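Long-range contact in 3-deoxy-manno-octulosonate cytidylyltransferase (Escherichia coli, PDB 1H7E), which couples the eight-carbon sugar KDO to CMP from CTP, releasing diphosphate, and so probably activates it for lipopolysaccharide synthesis: residues M29-A41 with L95-E108. Residues are numbered along the deposited sequence; the frame is centred on the assembly and turned at random.
Sequences MIQHVYERALQVA and LQGDEPMIRPRDVE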
ATOM      1  N   MET A  29     -17.271  31.504   1.016  1.00 29.09           N
ATOM      2  CA  MET A  29     -16.948  30.142   1.417  1.00 28.41           C
ATOM      3  C   MET A  29     -15.768  30.077   2.386  1.00 24.89           C
ATOM      4  O   MET A  29     -15.830  29.360   3.401  1.00 24.69           O
ATOM      5  CB  MET A  29     -16.691  29.253   0.203  1.00 30.20           C
ATOM      6  CG  MET A  29     -16.312  27.827   0.594  1.00 34.05           C
ATOM      7  SD  MET A  29     -16.366  26.698  -0.785  1.00 41.38           S
ATOM      8  CE  MET A  29     -15.037  27.379  -1.813  1.00 41.86           C
ATOM      9  N   ILE A  30     -14.724  30.856   2.091  1.00 22.49           N
ATOM     10  CA  ILE A  30     -13.524  30.902   2.935  1.00 23.07           C
ATOM     11  C   ILE A  30     -13.861  31.298   4.399  1.00 21.28           C
ATOM     12  O   ILE A  30     -13.237  30.790   5.350  1.00 22.63           O
ATOM     13  CB  ILE A  30     -12.425  31.810   2.292  1.00 22.51           C
ATOM     14  CG1 ILE A  30     -11.061  31.568   2.940  1.00 28.02           C
ATOM     15  CG2 ILE A  30     -12.792  33.261   2.403  1.00 26.34           C
ATOM     16  CD1 ILE A  30     -10.537  30.157   2.755  1.00 31.38           C
ATOM     17  N   GLN A  31     -14.907  32.109   4.589  1.00 18.27           N
ATOM     18  CA  GLN A  31     -15.294  32.501   5.944  1.00 19.41           C
ATOM     19  C   GLN A  31     -15.894  31.332   6.749  1.00 17.89           C
ATOM     20  O   GLN A  31     -15.606  31.181   7.947  1.00 19.80           O
ATOM     21  CB  GLN A  31     -16.250  33.693   5.927  1.00 19.22           C
ATOM     22  CG  GLN A  31     -16.628  34.164   7.354  1.00 20.80           C
ATOM     23  CD  GLN A  31     -17.420  35.464   7.355  1.00 21.37           C
ATOM     24  OE1 GLN A  31     -17.422  36.199   6.371  1.00 21.27           O
ATOM     25  NE2 GLN A  31     -18.106  35.738   8.448  1.00 18.28           N
ATOM     26  N   HIS A  32     -16.698  30.494   6.087  1.00 18.81           N
ATOM     27  CA  HIS A  32     -17.311  29.333   6.742  1.00 18.57           C
ATOM     28  C   HIS A  32     -16.240  28.371   7.241  1.00 19.26           C
ATOM     29  O   HIS A  32     -16.341  27.831   8.356  1.00 19.78           O
ATOM     30  CB  HIS A  32     -18.233  28.585   5.770  1.00 22.11           C
ATOM     31  CG  HIS A  32     -19.511  29.300   5.483  1.00 21.92           C
ATOM     32  ND1 HIS A  32     -20.560  29.335   6.379  1.00 22.63           N
ATOM     33  CD2 HIS A  32     -19.907  30.019   4.406  1.00 19.62           C
ATOM     34  CE1 HIS A  32     -21.548  30.047   5.863  1.00 21.90           C
ATOM     35  NE2 HIS A  32     -21.177  30.470   4.668  1.00 21.13           N
ATOM     36  N   VAL A  33     -15.212  28.163   6.415  1.00 17.46           N
ATOM     37  CA  VAL A  33     -14.119  27.273   6.795  1.00 18.97           C
ATOM     38  C   VAL A  33     -13.353  27.867   7.970  1.00 18.13           C
ATOM     39  O   VAL A  33     -13.020  27.167   8.937  1.00 20.16           O
ATOM     40  CB  VAL A  33     -13.146  27.012   5.615  1.00 17.75           C
ATOM     41  CG1 VAL A  33     -11.991  26.103   6.075  1.00 14.77           C
ATOM     42  CG2 VAL A  33     -13.900  26.360   4.458  1.00 17.63           C
ATOM     43  N   TYR A  34     -13.095  29.172   7.882  1.00 20.21           N
ATOM     44  CA  TYR A  34     -12.381  29.881   8.936  1.00 20.09           C
ATOM     45  C   TYR A  34     -13.157  29.789  10.243  1.00 16.89           C
ATOM     46  O   TYR A  34     -12.586  29.456  11.282  1.00 19.43           O
ATOM     47  CB  TYR A  34     -12.158  31.359   8.541  1.00 22.47           C
ATOM     48  CG  TYR A  34     -11.081  32.059   9.365  1.00 24.20           C
ATOM     49  CD1 TYR A  34     -11.365  32.595  10.624  1.00 25.58           C
ATOM     50  CD2 TYR A  34      -9.768  32.136   8.904  1.00 24.06           C
ATOM     51  CE1 TYR A  34     -10.363  33.181  11.407  1.00 24.82           C
ATOM     52  CE2 TYR A  34      -8.764  32.722   9.677  1.00 25.47           C
ATOM     53  CZ  TYR A  34      -9.068  33.235  10.923  1.00 26.65           C
ATOM     54  OH  TYR A  34      -8.052  33.772  11.679  1.00 31.14           O
ATOM     55  N   GLU A  35     -14.460  30.064  10.180  1.00 18.34           N
ATOM     56  CA  GLU A  35     -15.305  30.008  11.371  1.00 19.30           C
ATOM     57  C   GLU A  35     -15.343  28.619  12.002  1.00 22.06           C
ATOM     58  O   GLU A  35     -15.303  28.502  13.224  1.00 20.38           O
ATOM     59  CB  GLU A  35     -16.713  30.504  11.067  1.00 21.70           C
ATOM     60  CG  GLU A  35     -16.755  31.967  10.646  1.00 26.88           C
ATOM     61  CD  GLU A  35     -18.169  32.506  10.512  1.00 30.67           C
ATOM     62  OE1 GLU A  35     -19.123  31.806  10.907  1.00 34.21           O
ATOM     63  OE2 GLU A  35     -18.332  33.639  10.024  1.00 29.63           O
ATOM     64  N   ARG A  36     -15.397  27.562  11.189  1.00 22.15           N
ATOM     65  CA  ARG A  36     -15.378  26.203  11.757  1.00 20.09           C
ATOM     66  C   ARG A  36     -14.016  25.867  12.350  1.00 17.53           C
ATOM     67  O   ARG A  36     -13.933  25.241  13.398  1.00 16.04           O
ATOM     68  CB  ARG A  36     -15.803  25.164  10.725  1.00 23.39           C
ATOM     69  CG  ARG A  36     -17.299  25.067  10.638  1.00 28.81           C
ATOM     70  CD  ARG A  36     -17.748  24.845   9.244  1.00 34.12           C
ATOM     71  NE  ARG A  36     -19.196  24.982   9.137  1.00 41.35           N
ATOM     72  CZ  ARG A  36     -20.070  23.989   9.281  1.00 43.57           C
ATOM     73  NH1 ARG A  36     -19.665  22.749   9.544  1.00 44.50           N
ATOM     74  NH2 ARG A  36     -21.364  24.239   9.136  1.00 45.66           N
ATOM     75  N   ALA A  37     -12.948  26.341  11.707  1.00 16.96           N
ATOM     76  CA  ALA A  37     -11.583  26.113  12.192  1.00 15.29           C
ATOM     77  C   ALA A  37     -11.389  26.722  13.585  1.00 16.88           C
ATOM     78  O   ALA A  37     -10.701  26.141  14.438  1.00 16.60           O
ATOM     79  CB  ALA A  37     -10.573  26.696  11.203  1.00 15.00           C
ATOM     80  N   LEU A  38     -12.034  27.868  13.830  1.00 17.87           N
ATOM     81  CA  LEU A  38     -11.933  28.533  15.128  1.00 20.45           C
ATOM     82  C   LEU A  38     -12.548  27.729  16.258  1.00 23.06           C
ATOM     83  O   LEU A  38     -12.180  27.923  17.413  1.00 26.27           O
ATOM     84  CB  LEU A  38     -12.585  29.916  15.092  1.00 18.70           C
ATOM     85  CG  LEU A  38     -11.761  30.977  14.393  1.00 18.83           C
ATOM     86  CD1 LEU A  38     -12.582  32.237  14.224  1.00 22.84           C
ATOM     87  CD2 LEU A  38     -10.516  31.227  15.201  1.00 17.90           C
ATOM     88  N   GLN A  39     -13.477  26.831  15.917  1.00 24.61           N
ATOM     89  CA  GLN A  39     -14.159  25.996  16.896  1.00 23.74           C
ATOM     90  C   GLN A  39     -13.368  24.763  17.314  1.00 23.65           C
ATOM     91  O   GLN A  39     -13.818  24.004  18.164  1.00 24.50           O
ATOM     92  CB  GLN A  39     -15.521  25.567  16.356  1.00 26.20           C
ATOM     93  CG  GLN A  39     -16.442  26.726  15.979  1.00 35.16           C
ATOM     94  CD  GLN A  39     -17.745  26.260  15.320  1.00 41.81           C
ATOM     95  OE1 GLN A  39     -18.233  25.168  15.607  1.00 45.85           O
ATOM     96  NE2 GLN A  39     -18.304  27.085  14.430  1.00 42.19           N
ATOM     97  N   VAL A  40     -12.193  24.558  16.721  1.00 22.39           N
ATOM     98  CA  VAL A  40     -11.372  23.392  17.048  1.00 19.82           C
ATOM     99  C   VAL A  40     -10.566  23.654  18.302  1.00 21.72           C
ATOM    100  O   VAL A  40      -9.728  24.549  18.333  1.00 22.12           O
ATOM    101  CB  VAL A  40     -10.401  23.009  15.888  1.00 19.32           C
ATOM    102  CG1 VAL A  40      -9.604  21.772  16.249  1.00 13.91           C
ATOM    103  CG2 VAL A  40     -11.175  22.786  14.598  1.00 14.33           C
ATOM    104  N   ALA A  41     -10.823  22.869  19.337  1.00 21.85           N
ATOM    105  CA  ALA A  41     -10.105  23.021  20.593  1.00 24.37           C
ATOM    106  C   ALA A  41      -8.652  22.611  20.437  1.00 26.48           C
ATOM    107  O   ALA A  41      -8.338  21.746  19.620  1.00 28.53           O
ATOM    108  CB  ALA A  41     -10.765  22.173  21.673  1.00 23.60           C
ATOM    109  N   LEU A  95      -6.088  22.286   6.205  1.00 18.85           N
ATOM    110  CA  LEU A  95      -7.504  22.110   5.877  1.00 25.40           C
ATOM    111  C   LEU A  95      -7.760  22.630   4.484  1.00 29.12           C
ATOM    112  O   LEU A  95      -7.194  23.640   4.096  1.00 36.71           O
ATOM    113  CB  LEU A  95      -8.382  22.964   6.783  1.00 26.18           C
ATOM    114  CG  LEU A  95      -8.729  22.548   8.194  1.00 29.78           C
ATOM    115  CD1 LEU A  95      -9.884  23.437   8.654  1.00 33.02           C
ATOM    116  CD2 LEU A  95      -9.159  21.101   8.217  1.00 34.11           C
ATOM    117  N   GLN A  96      -8.691  22.022   3.763  1.00 32.63           N
ATOM    118  CA  GLN A  96      -9.013  22.503   2.421  1.00 35.25           C
ATOM    119  C   GLN A  96      -9.955  23.718   2.467  1.00 33.69           C
ATOM    120  O   GLN A  96     -10.942  23.722   3.200  1.00 34.68           O
ATOM    121  CB  GLN A  96      -9.591  21.365   1.577  1.00 41.88           C
ATOM    122  CG  GLN A  96      -8.574  20.247   1.318  1.00 51.08           C
ATOM    123  CD  GLN A  96      -7.186  20.799   0.969  1.00 57.62           C
ATOM    124  OE1 GLN A  96      -7.006  21.451  -0.065  1.00 60.97           O
ATOM    125  NE2 GLN A  96      -6.211  20.571   1.855  1.00 59.60           N
ATOM    126  N   GLY A  97      -9.630  24.749   1.694  1.00 32.78           N
ATOM    127  CA  GLY A  97     -10.427  25.959   1.689  1.00 33.37           C
ATOM    128  C   GLY A  97     -11.754  25.842   0.973  1.00 38.70           C
ATOM    129  O   GLY A  97     -12.522  26.812   0.941  1.00 39.41           O
ATOM    130  N   ASP A  98     -12.033  24.660   0.419  1.00 38.99           N
ATOM    131  CA  ASP A  98     -13.280  24.422  -0.321  1.00 40.66           C
ATOM    132  C   ASP A  98     -14.245  23.380   0.274  1.00 40.22           C
ATOM    133  O   ASP A  98     -15.147  22.887  -0.413  1.00 40.37           O
ATOM    134  CB  ASP A  98     -12.996  24.128  -1.814  1.00 43.00           C
ATOM    135  CG  ASP A  98     -12.158  22.861  -2.033  1.00 48.04           C
ATOM    136  OD1 ASP A  98     -11.787  22.178  -1.054  1.00 48.62           O
ATOM    137  OD2 ASP A  98     -11.870  22.544  -3.205  1.00 51.64           O
ATOM    138  N   GLU A  99     -14.054  23.043   1.547  1.00 38.52           N
ATOM    139  CA  GLU A  99     -14.942  22.102   2.222  1.00 39.47           C
ATOM    140  C   GLU A  99     -15.542  22.847   3.418  1.00 37.71           C
ATOM    141  O   GLU A  99     -15.103  22.691   4.565  1.00 36.31           O
ATOM    142  CB  GLU A  99     -14.181  20.851   2.675  1.00 44.04           C
ATOM    143  CG  GLU A  99     -13.692  19.952   1.540  1.00 54.49           C
ATOM    144  CD  GLU A  99     -12.856  18.774   2.049  1.00 61.43           C
ATOM    145  OE1 GLU A  99     -13.347  18.029   2.930  1.00 64.07           O
ATOM    146  OE2 GLU A  99     -11.703  18.595   1.583  1.00 64.40           O
ATOM    147  N   PRO A 100     -16.571  23.671   3.163  1.00 36.54           N
ATOM    148  CA  PRO A 100     -17.241  24.459   4.211  1.00 36.01           C
ATOM    149  C   PRO A 100     -17.983  23.653   5.273  1.00 34.92           C
ATOM    150  O   PRO A 100     -18.312  24.172   6.336  1.00 32.22           O
ATOM    151  CB  PRO A 100     -18.216  25.321   3.404  1.00 34.97           C
ATOM    152  CG  PRO A 100     -18.625  24.391   2.293  1.00 34.62           C
ATOM    153  CD  PRO A 100     -17.280  23.804   1.874  1.00 35.19           C
ATOM    154  N   MET A 101     -18.257  22.387   4.986  1.00 36.72           N
ATOM    155  CA  MET A 101     -19.006  21.564   5.928  1.00 41.95           C
ATOM    156  C   MET A 101     -18.163  20.700   6.856  1.00 42.13           C
ATOM    157  O   MET A 101     -18.672  19.776   7.494  1.00 42.37           O
ATOM    158  CB  MET A 101     -20.055  20.731   5.192  1.00 48.12           C
ATOM    159  CG  MET A 101     -21.093  21.607   4.490  1.00 55.38           C
ATOM    160  SD  MET A 101     -22.638  20.763   4.213  1.00 61.35           S
ATOM    161  CE  MET A 101     -23.159  20.457   5.952  1.00 60.88           C
ATOM    162  N   ILE A 102     -16.879  21.041   6.948  1.00 38.41           N
ATOM    163  CA  ILE A 102     -15.927  20.354   7.806  1.00 35.02           C
ATOM    164  C   ILE A 102     -16.458  20.316   9.250  1.00 32.94           C
ATOM    165  O   ILE A 102     -17.020  21.297   9.729  1.00 32.94           O
ATOM    166  CB  ILE A 102     -14.542  21.099   7.753  1.00 38.80           C
ATOM    167  CG1 ILE A 102     -13.553  20.493   8.740  1.00 41.41           C
ATOM    168  CG2 ILE A 102     -14.693  22.579   8.095  1.00 36.40           C
ATOM    169  CD1 ILE A 102     -13.190  19.081   8.415  1.00 50.39           C
ATOM    170  N   ARG A 103     -16.356  19.166   9.911  1.00 29.65           N
ATOM    171  CA  ARG A 103     -16.795  19.048  11.300  1.00 28.63           C
ATOM    172  C   ARG A 103     -15.619  19.267  12.244  1.00 27.11           C
ATOM    173  O   ARG A 103     -14.648  18.526  12.200  1.00 24.65           O
ATOM    174  CB  ARG A 103     -17.374  17.662  11.600  1.00 30.34           C
ATOM    175  CG  ARG A 103     -18.713  17.352  10.951  1.00 34.90           C
ATOM    176  CD  ARG A 103     -19.227  15.991  11.441  1.00 38.11           C
ATOM    177  NE  ARG A 103     -18.340  14.905  11.019  1.00 42.32           N
ATOM    178  CZ  ARG A 103     -18.555  14.114   9.969  1.00 42.90           C
ATOM    179  NH1 ARG A 103     -19.644  14.259   9.215  1.00 42.05           N
ATOM    180  NH2 ARG A 103     -17.636  13.224   9.632  1.00 41.22           N
ATOM    181  N   PRO A 104     -15.698  20.285  13.122  1.00 28.00           N
ATOM    182  CA  PRO A 104     -14.627  20.580  14.079  1.00 24.90           C
ATOM    183  C   PRO A 104     -14.144  19.369  14.873  1.00 23.82           C
ATOM    184  O   PRO A 104     -12.946  19.246  15.165  1.00 19.55           O
ATOM    185  CB  PRO A 104     -15.280  21.615  14.994  1.00 26.37           C
ATOM    186  CG  PRO A 104     -16.103  22.408  14.028  1.00 26.68           C
ATOM    187  CD  PRO A 104     -16.739  21.333  13.162  1.00 25.78           C
ATOM    188  N   ARG A 105     -15.069  18.475  15.219  1.00 22.78           N
ATOM    189  CA  ARG A 105     -14.735  17.273  15.991  1.00 25.94           C
ATOM    190  C   ARG A 105     -13.779  16.339  15.246  1.00 21.14           C
ATOM    191  O   ARG A 105     -12.959  15.668  15.861  1.00 21.61           O
ATOM    192  CB  ARG A 105     -16.018  16.520  16.386  1.00 36.75           C
ATOM    193  CG  ARG A 105     -16.291  16.428  17.913  1.00 51.74           C
ATOM    194  CD  ARG A 105     -16.182  17.783  18.679  1.00 61.61           C
ATOM    195  NE  ARG A 105     -17.196  18.782  18.308  1.00 70.22           N
ATOM    196  CZ  ARG A 105     -17.024  20.105  18.386  1.00 72.24           C
ATOM    197  NH1 ARG A 105     -15.878  20.616  18.825  1.00 73.58           N
ATOM    198  NH2 ARG A 105     -17.989  20.927  17.992  1.00 72.14           N
ATOM    199  N   ASP A 106     -13.866  16.313  13.921  1.00 17.38           N
ATOM    200  CA  ASP A 106     -12.977  15.458  13.124  1.00 19.30           C
ATOM    201  C   ASP A 106     -11.543  15.969  13.162  1.00 18.96           C
ATOM    202  O   ASP A 106     -10.595  15.174  13.154  1.00 14.54           O
ATOM    203  CB  ASP A 106     -13.444  15.371  11.667  1.00 20.78           C
ATOM    204  CG  ASP A 106     -14.753  14.617  11.512  1.00 23.88           C
ATOM    205  OD1 ASP A 106     -15.192  13.937  12.468  1.00 22.33           O
ATOM    206  OD2 ASP A 106     -15.336  14.720  10.417  1.00 27.71           O
ATOM    207  N   VAL A 107     -11.378  17.292  13.153  1.00 17.22           N
ATOM    208  CA  VAL A 107     -10.036  17.869  13.215  1.00 17.08           C
ATOM    209  C   VAL A 107      -9.451  17.596  14.612  1.00 14.94           C
ATOM    210  O   VAL A 107      -8.253  17.320  14.756  1.00 17.21           O
ATOM    211  CB  VAL A 107     -10.046  19.388  12.892  1.00 18.14           C
ATOM    212  CG1 VAL A 107      -8.629  19.932  12.899  1.00 14.27           C
ATOM    213  CG2 VAL A 107     -10.704  19.634  11.546  1.00 18.15           C
ATOM    214  N   GLU A 108     -10.305  17.643  15.638  1.00 16.80           N
ATOM    215  CA  GLU A 108      -9.868  17.358  17.000  1.00 16.20           C
ATOM    216  C   GLU A 108      -9.371  15.919  17.132  1.00 19.77           C
ATOM    217  O   GLU A 108      -8.400  15.652  17.852  1.00 17.26           O
ATOM    218  CB  GLU A 108     -10.997  17.638  17.995  1.00 18.66           C
ATOM    219  CG  GLU A 108     -11.204  19.125  18.236  1.00 25.53           C
ATOM    220  CD  GLU A 108     -12.441  19.461  19.065  1.00 28.73           C
ATOM    221  OE1 GLU A 108     -13.024  18.561  19.708  1.00 30.02           O
ATOM    222  OE2 GLU A 108     -12.833  20.647  19.054  1.00 27.32           O
TER
HETATM  223  O   HOH W   1     -20.988  20.165   9.222  1.00 45.17           O
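The guanidinium of Arg36 lies against the Glu99-Ile102 turn: Pro100 O sits over one face, 3.0 Å from Arg36 NE but too badly angled for a hydrogen bond, with Met101 CA on that face too. In this alpha/beta nucleotidyltransferase domain, of the GT-A clan, helix 29-38 packs against the loop that leaves strand 91-94 and enters helix 104-116 through two type I turns. At the edge, Arg36 NH1 donates to Ile102 O (3.0 Å, 154°), the acceptor close to the guanidinium plane while NH1 stands above the carbonyl plane. A water accepts from the same NH1 and donates to Met101 O, so the turn holds this nitrogen twice. The bend at chi2 brings CD and the guanidinium over Pro100 O; Arg36 CB rests on Ile102 CG2. Met237 of helix 227-243 touches both Arg36 and Pro100. The Arg105 guanidinium has Pro104 CB over one face and Glu108 OE1 at its edge, in plane.

Toward the start of helix 29-38, Met29 bends at chi3 (65°) and lays CE on Asp98 CA at 3.7 Å, with SD over Pro100 CD. Val33 wedges CG2 between Gly97 O and Pro100 CA, while its CG1 faces Leu95 CD1. Gly97 O is buried here among carbon atoms without a hydrogen-bonding partner.

Near the C-terminal end of helix 29-38, Pro104 CG fits against Arg36 O; past it, Val40 crosses Val107 at about a right angle, CG1 to CG1. Glu108 reaches back extended, its OE2 also weakly bonded by Arg105 NH1 in a salt bridge. That oxygen accepts Ala41 N from above the carboxylate plane, 3.0 Å away and almost straight at 176°.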